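Replicase polyprotein 1a (Avian infectious bronchitis virus, PDB 3LD1) is of unknown precise function but forms part of nsp2, a non-structural protein released from the coronavirus replicase polyprotein, probably acting in the virus-infected host cell. Local coordinates at residues R219-R224 and K240-L245; L245-G248 and A252-F255; A259-A264 and K280-V285; R224-T229 and S233-V238; R179-A184 and M203-C208. The protein carries 3 engineered substitutions. All blocks are in the same frame, centred on the assembly; numbering follows the deposited sequence.

Interaction 1. Residues R219-R224 and K240-L245; sequences RTLVVR and KFFEEL
T220 and L221 pack on the ring of F242, where strand 220-223 meets the last turn of helix 232-243. F242 buries more surface here than any other residue of the two segments, and its CB points at the strand. Two backbone atoms lie over one face of its ring. T220 CA makes a CH-pi contact, 4.3 Å from the centroid of the F242 ring and 22° off the ring normal. L221 N stands over the centre of the same ring, 4.1 Å above its plane. The ring thus rests on the strand backbone itself.

The side chains complete the fit. The methyl CG2 of T220 meets CD2 of F242 at 3.5 Å. The same methyl, T220 CG2, lies 3.7 Å from F242 CB, at the root of the ring. L221 reaches the far end of the ring: its CG lies anti to its own carbonyl carbon (chi1 -76°), and CD1 comes to 3.7 Å from F242 CZ. R219 touches the ring with its backbone alone, its O lying 3.3 Å from F242 CD1 on an oblique path. The end of its side chain leads off from the helix, and NE donates to G251 O.

The chain leaves the helix just past this ring. E244 is the first residue to depart from helical geometry, and L245 N bonds to F242 O at 2.8 Å.

The contact is buried. T220 also touches V238 and A239 of the helix, and L221 leans on V214 of strand 214-217, the antiparallel partner of strand 220-223. F260 of strand 258-260 meets the F242 ring edge-to-face.

Interaction 2. Residues L245-G248 and A252-F255; sequences LPNG and AKIF
A252 and G248 close a short loop that comes back on itself through a single antiparallel beta bridge, with N247 and K253 as the non-hydrogen-bonded pair. The bridge is local, at the surface, and sits where strand 253-255 begins.

A252 takes part through its carbonyl. Its O accepts a weak hydrogen bond from G248 N at 2.8 Å, with a bent angle of 125°. N247 CA also approaches this oxygen.

K253 follows, its CA 4.8 Å from the CA of N247. Its chain bends at chi2 (-62°) and then runs extended, which brings the ammonium group back to the loop. NZ donates to N247 OD1 at 2.7 Å and to L245 O at 2.9 Å. In both bonds the nitrogen is tilted from the carbonyl plane. E243 O, at the end of helix 232-243, is a further acceptor for NZ. One lysine therefore ties several oxygens of the chain together, and its charge probably strengthens each bond.

I254 adds the second backbone bond of the bridge. Its N donates to P246 O at 2.8 Å, nearly along the C=O axis, with an N-H...O angle of 159°. CG1 of I254 lies against CA of G248 at 3.7 Å. I254 O lies 3.2 Å from L245 CG and also approaches CD of P246.

F255 ends the segment. Its side chain meets L245 by one apolar touch, F255 CB to L245 CD2 at 3.8 Å.

Interaction 3. Residues A259-A264 and K280-V285; sequences AFFREA and KGFEVV
F261 and F282 form a T-shaped (edge-to-face) aromatic pair, and they are the only residues of the two segments whose atoms come within 4.5 Å of each other. The ring centroids lie 5.6 Å apart and the planes stand at 83°. F261 offers its edge and F282 its face. The edge does not point at the middle of the face: F261 CE1 is 4.3 Å above the F282 plane, offset toward the rim. F282 CZ in turn lies near the plane of the F261 ring. Both CB atoms point toward the other segment, and the rings meet in between.

Apolar contact accompanies the stack. The nearest atoms are F261 CZ and F282 CZ, 4.3 Å apart. A252 and L347 also pack on F261. F249 touches F282, whose ring further meets the ring of H325 at a shallow angle of about 15°.

Polar interactions lie to the side and shape the backbone. F261 N donates to A264 O at 2.9 Å, which holds the turn between strands 258-260 and 265-269. R262 N in this turn donates to D349 OD2 of strand 345-355.

The two segments belong to one antiparallel sheet, but their backbones are not paired with each other. The phenylalanines meet although strand 265-269 separates their strands, with V266 of that strand touching F282. With both residues buried and no charged group in the pair, the contact rests on dispersion and on the weak attraction of ring C-H edges for a pi face.

Interaction 4. Residues R224-T229 and S233-V238; sequences REFAGT and SINGAV
The backbones come closest at F226 and N235, whose CA atoms are 7.1 Å apart, as the loop 224-229 folds back beside the first turn of helix 232-243. Side chains fill the gap. F226 has the largest share of the buried surface. Its CG lies anti to its own carbonyl carbon (chi1 -59°), and the ring extends toward I234. F226 CD2 touches I234 CG1 at 3.4 Å, and F226 CE2 meets I234 CD1 at 3.7 Å. The isoleucine comes at the ring obliquely. The N235 side chain lies beside F226 CB and the backbone of A227.

The loop is held by its own bonds. A227 N donates to R224 O at 2.8 Å. T229 OG1 donates to F226 O at 3.0 Å, from above the carbonyl plane. The same hydroxyl group caps L231 N at the entry to the helix.

I177 and I180 of helix 174-185 also pack on I234. M203, A204 and K207 of helix 194-207 lie against T229.

Between the segments the chemistry is mainly apolar, a phenylalanine against an isoleucine, with the N235 side chain alongside. The polar bonds within the loop probably help to place the F226 ring against the helix.

Interaction 5. Residues R179-A184 and M203-C208; sequences RIFQAA and MAFAKC. Engineered in segment 179-184: A183 (natural residue Lys).
F181 and F205 meet rim to rim, and they alone join helix 174-185 to helix 194-207 in this contact. The tight part is small. F181 CE1 lies 3.6 Å from F205 CE1 and 3.7 Å from F205 CZ. The centroids are 6.0 Å apart and the planes differ by only 4°, yet neither ring lies over the face of the other. This is not a stack: two nearly parallel rings touch at their borders. Each has CG anti to its own carbonyl carbon (chi1 -78° in F181, -79° in F205). From similar starts, the two side chains cross each other obliquely, and their ends come nearer than their CB atoms.

The loose part is everything else. The helix backbones stay well separated, and even the closest CA atoms, those of F181 and F205, are 11.1 Å apart. The rings span that distance. R179, Q182 and K207 lie on exposed sides of their helices. A183, an engineered residue that replaces a natural lysine, is exposed as well. Ordinary helical bonds continue behind the contact, for example A184 N to I180 O at 2.9 Å.

Helix 140-162 packs on both rings, with V151 and V154 against F181 and M147 and L150 against F205. Y30 of helix 30-46 also touches F205, and L231, just before helix 232-243, leans on F181. The arrangement is that of a helical bundle core: two helices too far apart for backbone contact are joined by large aromatic side chains, with a third helix packed against both.

Overall arrangement
The contacts form a chain of neighbours from the helical part of the molecule to its strands. Interactions 4 and 5 have centres 10 Å apart, and I180 packs on S233. Interaction 4 is nested in the loop closed by interaction 1, also 10 Å away, and both use helix 232-243. Interaction 1 passes to interaction 2 through L245, and E243 O lies 3.1 Å from K253 NZ. It reaches interaction 3 where F242 CE1 is 3.7 Å from F260 CD2. Interactions 2 and 3 share one sheet. The ends, interactions 3 and 5, lie about 30 Å apart between centres.

Interaction 1. Residues R219-R224 and K240-L245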
# COMPACT_ATOMS: atom_id res chain seq x y z
N ARG A 219 -4.02 18.16 -5.06
CA ARG A 219 -3.05 18.32 -6.14
C ARG A 219 -1.78 17.52 -5.96
O ARG A 219 -0.74 17.91 -6.51
CB ARG A 219 -2.65 19.76 -6.37
CG ARG A 219 -3.80 20.72 -6.53
CD ARG A 219 -3.37 22.18 -6.23
NE ARG A 219 -4.55 23.02 -6.33
CZ ARG A 219 -5.33 23.44 -5.31
NH1 ARG A 219 -5.04 23.17 -4.01
NH2 ARG A 219 -6.44 24.17 -5.62
N THR A 220 -1.84 16.41 -5.25
CA THR A 220 -0.75 15.44 -5.28
C THR A 220 -1.32 14.13 -5.69
O THR A 220 -2.51 13.84 -5.41
CB THR A 220 -0.14 15.11 -3.87
OG1 THR A 220 -0.41 16.14 -2.92
CG2 THR A 220 1.27 14.92 -3.97
N LEU A 221 -0.45 13.32 -6.32
CA LEU A 221 -0.65 11.90 -6.41
C LEU A 221 -0.52 11.37 -4.98
O LEU A 221 0.24 11.90 -4.20
CB LEU A 221 0.44 11.33 -7.29
CG LEU A 221 0.31 11.55 -8.82
CD1 LEU A 221 1.59 11.22 -9.61
CD2 LEU A 221 -0.80 10.71 -9.36
N VAL A 222 -1.33 10.39 -4.60
CA VAL A 222 -1.15 9.67 -3.36
C VAL A 222 -1.46 8.19 -3.60
O VAL A 222 -2.28 7.87 -4.40
CB VAL A 222 -1.93 10.26 -2.15
CG1 VAL A 222 -2.33 11.73 -2.38
CG2 VAL A 222 -3.12 9.36 -1.70
N VAL A 223 -0.70 7.30 -2.99
CA VAL A 223 -0.98 5.89 -3.07
C VAL A 223 -1.84 5.63 -1.86
O VAL A 223 -1.36 5.74 -0.71
CB VAL A 223 0.32 5.09 -2.98
CG1 VAL A 223 0.06 3.66 -2.59
CG2 VAL A 223 1.02 5.10 -4.29
N ARG A 224 -3.12 5.38 -2.10
CA ARG A 224 -4.06 5.11 -1.01
C ARG A 224 -3.43 4.14 -0.00
O ARG A 224 -3.34 4.46 1.17
CB ARG A 224 -5.35 4.51 -1.56
CG ARG A 224 -6.25 5.57 -2.31
CD ARG A 224 -7.54 5.84 -1.51
NE ARG A 224 -8.63 5.10 -2.14
CZ ARG A 224 -9.54 5.66 -2.93
NH1 ARG A 224 -9.51 7.00 -3.15
NH2 ARG A 224 -10.48 4.90 -3.50
N LYS A 240 5.56 16.70 -1.41
CA LYS A 240 6.47 17.80 -1.22
C LYS A 240 6.93 18.27 -2.62
O LYS A 240 6.92 19.46 -2.88
CB LYS A 240 7.64 17.31 -0.39
CG LYS A 240 8.21 18.31 0.59
CD LYS A 240 9.60 17.83 1.20
CE LYS A 240 10.19 18.89 2.26
NZ LYS A 240 10.83 20.11 1.60
N PHE A 241 7.28 17.34 -3.52
CA PHE A 241 7.60 17.63 -4.91
C PHE A 241 6.43 18.28 -5.64
O PHE A 241 6.62 19.01 -6.61
CB PHE A 241 7.92 16.32 -5.59
CG PHE A 241 8.21 16.40 -7.09
CD1 PHE A 241 7.18 16.55 -8.03
CD2 PHE A 241 9.50 16.15 -7.58
CE1 PHE A 241 7.47 16.56 -9.49
CE2 PHE A 241 9.80 16.14 -8.99
CZ PHE A 241 8.78 16.36 -9.95
N PHE A 242 5.20 17.96 -5.24
CA PHE A 242 4.07 18.55 -5.92
C PHE A 242 3.84 19.93 -5.41
O PHE A 242 3.62 20.85 -6.19
CB PHE A 242 2.82 17.70 -5.78
CG PHE A 242 2.72 16.67 -6.83
CD1 PHE A 242 2.02 16.92 -8.00
CD2 PHE A 242 3.39 15.47 -6.69
CE1 PHE A 242 1.97 15.93 -9.02
CE2 PHE A 242 3.33 14.47 -7.66
CZ PHE A 242 2.65 14.68 -8.84
N GLU A 243 3.91 20.04 -4.10
CA GLU A 243 3.96 21.29 -3.41
C GLU A 243 4.80 22.31 -4.19
O GLU A 243 4.30 23.35 -4.58
CB GLU A 243 4.59 21.05 -2.04
CG GLU A 243 4.52 22.25 -1.15
CD GLU A 243 3.07 22.65 -0.84
OE1 GLU A 243 2.15 22.29 -1.63
OE2 GLU A 243 2.86 23.33 0.21
N GLU A 244 6.05 21.99 -4.46
CA GLU A 244 7.00 22.91 -5.05
C GLU A 244 6.80 23.12 -6.55
O GLU A 244 7.62 23.73 -7.25
CB GLU A 244 8.41 22.35 -4.80
CG GLU A 244 8.85 22.60 -3.35
CD GLU A 244 9.71 21.49 -2.75
OE1 GLU A 244 10.36 20.67 -3.49
OE2 GLU A 244 9.71 21.48 -1.49
N LEU A 245 5.71 22.58 -7.05
CA LEU A 245 5.54 22.59 -8.48
C LEU A 245 4.83 23.93 -8.84
O LEU A 245 4.15 24.55 -7.96
CB LEU A 245 4.81 21.31 -8.87
CG LEU A 245 5.27 20.44 -10.07
CD1 LEU A 245 6.74 20.34 -10.34
CD2 LEU A 245 4.65 19.02 -10.05

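Interaction 2. Residues L245-G248 and A252-F255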
# COMPACT_ATOMS: atom_id res chain seq x y z
N LEU A 245 5.71 22.58 -7.05
CA LEU A 245 5.54 22.59 -8.48
C LEU A 245 4.83 23.93 -8.84
O LEU A 245 4.15 24.55 -7.96
CB LEU A 245 4.81 21.31 -8.87
CG LEU A 245 5.27 20.44 -10.07
CD1 LEU A 245 6.74 20.34 -10.34
CD2 LEU A 245 4.65 19.02 -10.05
N PRO A 246 5.04 24.42 -10.09
CA PRO A 246 4.48 25.76 -10.48
C PRO A 246 2.96 25.73 -10.61
O PRO A 246 2.42 24.77 -11.18
CB PRO A 246 5.10 26.06 -11.86
CG PRO A 246 5.88 24.75 -12.34
CD PRO A 246 5.77 23.72 -11.18
N ASN A 247 2.27 26.75 -10.07
CA ASN A 247 0.84 26.96 -10.30
C ASN A 247 0.46 27.36 -11.74
O ASN A 247 1.22 28.06 -12.41
CB ASN A 247 0.35 27.98 -9.33
CG ASN A 247 0.15 27.41 -7.92
OD1 ASN A 247 0.41 26.23 -7.67
ND2 ASN A 247 -0.35 28.24 -7.00
N GLY A 248 -0.70 26.92 -12.22
CA GLY A 248 -1.05 26.96 -13.66
C GLY A 248 -2.53 27.28 -13.85
O GLY A 248 -3.21 27.83 -12.94
N ALA A 252 -4.18 24.70 -10.85
CA ALA A 252 -3.57 23.39 -10.82
C ALA A 252 -2.06 23.48 -10.79
O ALA A 252 -1.50 24.56 -11.01
CB ALA A 252 -4.00 22.61 -12.03
N LYS A 253 -1.41 22.33 -10.62
CA LYS A 253 0.01 22.23 -10.47
C LYS A 253 0.55 21.74 -11.75
O LYS A 253 0.06 20.74 -12.25
CB LYS A 253 0.33 21.22 -9.35
CG LYS A 253 0.09 21.75 -7.98
CD LYS A 253 1.01 22.97 -7.72
CE LYS A 253 0.83 23.55 -6.27
NZ LYS A 253 1.89 24.61 -6.12
N ILE A 254 1.61 22.34 -12.30
CA ILE A 254 2.05 21.87 -13.63
C ILE A 254 3.29 21.00 -13.63
O ILE A 254 4.28 21.28 -12.98
CB ILE A 254 2.27 23.03 -14.66
CG1 ILE A 254 1.09 24.05 -14.65
CG2 ILE A 254 2.56 22.47 -16.05
CD1 ILE A 254 -0.30 23.52 -15.14
N PHE A 255 3.23 19.92 -14.37
CA PHE A 255 4.39 19.11 -14.57
C PHE A 255 4.24 18.64 -15.96
O PHE A 255 3.23 17.94 -16.24
CB PHE A 255 4.35 17.87 -13.67
CG PHE A 255 5.52 16.94 -13.89
CD1 PHE A 255 6.76 17.22 -13.31
CD2 PHE A 255 5.38 15.81 -14.68
CE1 PHE A 255 7.85 16.37 -13.52
CE2 PHE A 255 6.47 14.94 -14.91
CZ PHE A 255 7.71 15.21 -14.33

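Interaction 3. Residues A259-A264 and K280-V285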
# COMPACT_ATOMS: atom_id res chain seq x y z
N ALA A 259 -1.62 18.25 -15.85
CA ALA A 259 -2.16 19.18 -14.85
C ALA A 259 -2.84 18.46 -13.69
O ALA A 259 -3.54 17.46 -13.89
CB ALA A 259 -3.13 20.13 -15.48
N PHE A 260 -2.69 19.01 -12.50
CA PHE A 260 -3.07 18.32 -11.33
C PHE A 260 -3.94 19.22 -10.49
O PHE A 260 -3.43 20.12 -9.81
CB PHE A 260 -1.81 17.95 -10.55
CG PHE A 260 -1.03 16.85 -11.19
CD1 PHE A 260 -0.08 17.11 -12.15
CD2 PHE A 260 -1.26 15.52 -10.83
CE1 PHE A 260 0.62 16.06 -12.77
CE2 PHE A 260 -0.58 14.46 -11.46
CZ PHE A 260 0.36 14.72 -12.42
N PHE A 261 -5.25 18.95 -10.57
CA PHE A 261 -6.28 19.74 -10.00
C PHE A 261 -6.60 19.17 -8.63
O PHE A 261 -5.92 18.27 -8.17
CB PHE A 261 -7.45 19.66 -10.94
CG PHE A 261 -7.36 20.64 -12.09
CD1 PHE A 261 -7.11 20.20 -13.37
CD2 PHE A 261 -7.49 22.03 -11.86
CE1 PHE A 261 -6.99 21.12 -14.42
CE2 PHE A 261 -7.37 22.92 -12.89
CZ PHE A 261 -7.10 22.46 -14.18
N ARG A 262 -7.62 19.68 -7.94
CA ARG A 262 -7.82 19.26 -6.51
C ARG A 262 -7.75 17.76 -6.38
O ARG A 262 -7.07 17.25 -5.54
CB ARG A 262 -9.16 19.77 -5.91
CG ARG A 262 -9.04 20.85 -4.83
CD ARG A 262 -9.47 22.21 -5.33
NE ARG A 262 -10.77 22.74 -4.84
CZ ARG A 262 -11.98 22.47 -5.37
NH1 ARG A 262 -12.12 21.59 -6.40
NH2 ARG A 262 -13.07 23.06 -4.86
N GLU A 263 -8.43 17.08 -7.28
CA GLU A 263 -8.82 15.70 -7.12
C GLU A 263 -8.67 14.92 -8.35
O GLU A 263 -9.22 13.86 -8.39
CB GLU A 263 -10.30 15.64 -6.75
CG GLU A 263 -10.59 15.95 -5.31
CD GLU A 263 -12.06 16.34 -5.11
OE1 GLU A 263 -12.66 15.90 -4.07
OE2 GLU A 263 -12.61 17.06 -6.04
N ALA A 264 -7.96 15.41 -9.36
CA ALA A 264 -7.79 14.66 -10.61
C ALA A 264 -6.58 15.14 -11.40
O ALA A 264 -6.16 16.31 -11.27
CB ALA A 264 -9.03 14.79 -11.51
N LYS A 280 -6.70 24.76 -26.02
CA LYS A 280 -6.24 23.63 -25.26
C LYS A 280 -7.35 22.96 -24.49
O LYS A 280 -8.29 23.63 -24.09
CB LYS A 280 -5.24 24.10 -24.21
CG LYS A 280 -3.94 24.57 -24.77
CD LYS A 280 -2.99 25.13 -23.67
CE LYS A 280 -1.60 25.34 -24.25
NZ LYS A 280 -0.58 25.13 -23.13
N GLY A 281 -7.17 21.67 -24.20
CA GLY A 281 -8.14 20.99 -23.35
C GLY A 281 -7.56 19.97 -22.40
O GLY A 281 -6.35 19.77 -22.30
N PHE A 282 -8.45 19.30 -21.68
CA PHE A 282 -7.99 18.36 -20.70
C PHE A 282 -8.55 16.97 -20.94
O PHE A 282 -9.68 16.83 -21.46
CB PHE A 282 -8.38 18.84 -19.32
CG PHE A 282 -8.09 20.32 -19.04
CD1 PHE A 282 -6.76 20.80 -18.90
CD2 PHE A 282 -9.16 21.25 -18.89
CE1 PHE A 282 -6.52 22.12 -18.57
CE2 PHE A 282 -8.92 22.58 -18.58
CZ PHE A 282 -7.60 23.02 -18.39
N GLU A 283 -7.71 15.96 -20.64
CA GLU A 283 -8.08 14.50 -20.65
C GLU A 283 -7.71 13.84 -19.33
O GLU A 283 -6.48 13.64 -19.08
CB GLU A 283 -7.34 13.73 -21.73
CG GLU A 283 -8.05 13.56 -23.06
CD GLU A 283 -7.08 13.06 -24.17
OE1 GLU A 283 -7.19 13.50 -25.34
OE2 GLU A 283 -6.15 12.27 -23.87
N VAL A 284 -8.72 13.48 -18.52
CA VAL A 284 -8.53 12.82 -17.24
C VAL A 284 -7.63 11.61 -17.42
O VAL A 284 -7.80 10.87 -18.39
CB VAL A 284 -9.92 12.31 -16.63
CG1 VAL A 284 -9.76 11.20 -15.60
CG2 VAL A 284 -10.59 13.37 -15.97
N VAL A 285 -6.70 11.39 -16.48
CA VAL A 285 -5.96 10.11 -16.45
C VAL A 285 -6.06 9.48 -15.05
O VAL A 285 -6.01 10.21 -14.03
CB VAL A 285 -4.48 10.27 -16.96
CG1 VAL A 285 -4.41 10.47 -18.51
CG2 VAL A 285 -3.78 11.39 -16.26

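Interaction 4. Residues R224-T229 and S233-V238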
# COMPACT_ATOMS: atom_id res chain seq x y z
N ARG A 224 -3.12 5.38 -2.10
CA ARG A 224 -4.06 5.11 -1.01
C ARG A 224 -3.43 4.14 -0.00
O ARG A 224 -3.34 4.46 1.17
CB ARG A 224 -5.35 4.51 -1.56
CG ARG A 224 -6.25 5.57 -2.31
CD ARG A 224 -7.54 5.84 -1.51
NE ARG A 224 -8.63 5.10 -2.14
CZ ARG A 224 -9.54 5.66 -2.93
NH1 ARG A 224 -9.51 7.00 -3.15
NH2 ARG A 224 -10.48 4.90 -3.50
N GLU A 225 -2.94 3.00 -0.47
CA GLU A 225 -2.56 1.92 0.45
C GLU A 225 -1.42 2.21 1.46
O GLU A 225 -1.39 1.60 2.52
CB GLU A 225 -2.30 0.62 -0.30
CG GLU A 225 -3.55 0.11 -1.02
CD GLU A 225 -3.81 0.81 -2.34
OE1 GLU A 225 -2.96 1.57 -2.85
OE2 GLU A 225 -4.88 0.56 -2.88
N PHE A 226 -0.52 3.13 1.15
CA PHE A 226 0.49 3.56 2.11
C PHE A 226 -0.04 4.52 3.11
O PHE A 226 0.71 4.90 4.00
CB PHE A 226 1.58 4.34 1.41
CG PHE A 226 2.27 3.57 0.34
CD1 PHE A 226 2.26 2.18 0.35
CD2 PHE A 226 2.94 4.24 -0.69
CE1 PHE A 226 2.93 1.43 -0.67
CE2 PHE A 226 3.63 3.51 -1.71
CZ PHE A 226 3.63 2.11 -1.70
N ALA A 227 -1.30 4.93 2.98
CA ALA A 227 -1.72 6.12 3.67
C ALA A 227 -1.65 5.92 5.17
O ALA A 227 -1.04 6.72 5.83
CB ALA A 227 -3.11 6.67 3.22
N GLY A 228 -2.22 4.92 5.78
CA GLY A 228 -2.02 4.99 7.24
C GLY A 228 -0.99 3.95 7.67
O GLY A 228 -1.36 3.04 8.37
N THR A 229 0.25 4.02 7.16
CA THR A 229 1.29 3.08 7.50
C THR A 229 2.61 3.78 7.58
O THR A 229 2.76 4.96 7.19
CB THR A 229 1.43 2.02 6.40
OG1 THR A 229 2.16 2.55 5.28
CG2 THR A 229 0.02 1.51 5.98
N SER A 233 5.38 7.98 4.46
CA SER A 233 6.40 8.93 4.18
C SER A 233 6.70 8.91 2.65
O SER A 233 7.31 9.83 2.11
CB SER A 233 7.59 8.62 5.06
OG SER A 233 8.26 7.49 4.53
N ILE A 234 6.26 7.89 1.91
CA ILE A 234 6.45 8.04 0.49
C ILE A 234 5.37 8.99 -0.14
O ILE A 234 5.68 9.95 -0.86
CB ILE A 234 6.73 6.71 -0.27
CG1 ILE A 234 5.57 6.34 -1.12
CG2 ILE A 234 7.16 5.51 0.59
CD1 ILE A 234 6.00 6.28 -2.49
N ASN A 235 4.10 8.80 0.20
CA ASN A 235 3.10 9.80 -0.08
C ASN A 235 3.58 11.23 0.32
O ASN A 235 3.26 12.23 -0.38
CB ASN A 235 1.83 9.46 0.65
CG ASN A 235 1.03 8.36 0.00
OD1 ASN A 235 0.18 7.71 0.66
ND2 ASN A 235 1.19 8.20 -1.30
N GLY A 236 4.35 11.35 1.39
CA GLY A 236 4.75 12.69 1.87
C GLY A 236 5.78 13.38 0.98
O GLY A 236 5.80 14.63 0.82
N ALA A 237 6.66 12.59 0.41
CA ALA A 237 7.79 13.17 -0.26
C ALA A 237 7.28 13.50 -1.62
O ALA A 237 7.69 14.48 -2.20
CB ALA A 237 8.93 12.21 -0.37
N VAL A 238 6.38 12.66 -2.13
CA VAL A 238 5.70 12.97 -3.37
C VAL A 238 4.87 14.27 -3.21
O VAL A 238 4.85 15.11 -4.08
CB VAL A 238 4.81 11.79 -3.84
CG1 VAL A 238 3.82 12.25 -4.95
CG2 VAL A 238 5.62 10.65 -4.37

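Interaction 5. Residues R179-A184 and M203-C208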
# COMPACT_ATOMS: atom_id res chain seq x y z
N ARG A 179 15.09 4.45 -0.62
CA ARG A 179 15.54 4.85 0.69
C ARG A 179 14.51 4.59 1.79
O ARG A 179 14.90 4.33 2.94
CB ARG A 179 15.89 6.31 0.73
CG ARG A 179 14.67 7.21 0.59
CD ARG A 179 14.68 8.27 1.66
NE ARG A 179 14.51 9.63 1.13
CZ ARG A 179 15.42 10.30 0.39
NH1 ARG A 179 16.58 9.73 0.02
NH2 ARG A 179 15.17 11.55 0.00
N ILE A 180 13.22 4.70 1.46
CA ILE A 180 12.24 4.65 2.52
C ILE A 180 12.20 3.20 3.01
O ILE A 180 12.20 2.95 4.22
CB ILE A 180 10.87 5.11 2.06
CG1 ILE A 180 10.90 6.59 1.66
CG2 ILE A 180 9.84 4.85 3.12
CD1 ILE A 180 11.06 7.63 2.81
N PHE A 181 12.23 2.28 2.06
CA PHE A 181 12.26 0.87 2.38
C PHE A 181 13.55 0.46 3.07
O PHE A 181 13.54 -0.21 4.07
CB PHE A 181 12.12 0.06 1.12
CG PHE A 181 10.71 -0.02 0.58
CD1 PHE A 181 9.73 -0.77 1.25
CD2 PHE A 181 10.36 0.64 -0.60
CE1 PHE A 181 8.37 -0.87 0.73
CE2 PHE A 181 9.03 0.56 -1.12
CZ PHE A 181 8.04 -0.20 -0.44
N GLN A 182 14.66 0.89 2.49
CA GLN A 182 15.96 0.81 3.08
C GLN A 182 15.94 1.20 4.56
O GLN A 182 16.34 0.38 5.39
CB GLN A 182 16.85 1.75 2.32
CG GLN A 182 18.11 1.17 1.87
CD GLN A 182 18.74 2.01 0.74
OE1 GLN A 182 18.96 3.25 0.86
NE2 GLN A 182 19.00 1.36 -0.38
N ALA A 183 15.47 2.41 4.88
CA ALA A 183 15.49 2.92 6.26
C ALA A 183 14.67 1.96 7.05
O ALA A 183 15.19 1.36 8.01
CB ALA A 183 14.94 4.36 6.37
N ALA A 184 13.45 1.71 6.57
CA ALA A 184 12.47 0.86 7.25
C ALA A 184 12.93 -0.60 7.49
O ALA A 184 12.59 -1.22 8.53
CB ALA A 184 11.18 0.84 6.47
N MET A 203 2.50 -4.84 8.78
CA MET A 203 1.18 -4.25 8.69
C MET A 203 1.06 -3.53 7.35
O MET A 203 0.09 -3.72 6.61
CB MET A 203 0.90 -3.35 9.87
CG MET A 203 -0.53 -2.78 9.81
SD MET A 203 -0.65 -1.42 8.57
CE MET A 203 -0.85 -0.00 9.64
N ALA A 204 2.08 -2.78 6.99
CA ALA A 204 2.05 -2.02 5.77
C ALA A 204 2.09 -2.91 4.55
O ALA A 204 1.42 -2.61 3.54
CB ALA A 204 3.18 -1.00 5.74
N PHE A 205 2.85 -4.02 4.60
CA PHE A 205 2.87 -4.91 3.39
C PHE A 205 1.51 -5.66 3.23
O PHE A 205 1.13 -5.99 2.13
CB PHE A 205 4.05 -5.92 3.37
CG PHE A 205 5.42 -5.32 2.94
CD1 PHE A 205 5.55 -4.59 1.77
CD2 PHE A 205 6.54 -5.55 3.70
CE1 PHE A 205 6.72 -4.03 1.41
CE2 PHE A 205 7.75 -5.03 3.35
CZ PHE A 205 7.86 -4.25 2.18
N ALA A 206 0.81 -5.89 4.34
CA ALA A 206 -0.54 -6.41 4.33
C ALA A 206 -1.42 -5.36 3.68
O ALA A 206 -2.26 -5.68 2.85
CB ALA A 206 -1.04 -6.69 5.80
N LYS A 207 -1.19 -4.08 4.02
CA LYS A 207 -2.19 -3.11 3.61
C LYS A 207 -2.18 -3.01 2.13
O LYS A 207 -3.18 -2.69 1.52
CB LYS A 207 -2.07 -1.74 4.26
CG LYS A 207 -3.29 -0.83 3.96
CD LYS A 207 -3.33 0.49 4.77
CE LYS A 207 -4.45 1.46 4.31
NZ LYS A 207 -4.20 2.84 4.87
N CYS A 208 -1.06 -3.38 1.53
CA CYS A 208 -1.04 -3.23 0.15
C CYS A 208 -0.73 -4.48 -0.60
O CYS A 208 -0.45 -4.43 -1.81
CB CYS A 208 -0.19 -2.05 -0.20
SG CYS A 208 1.49 -2.24 0.10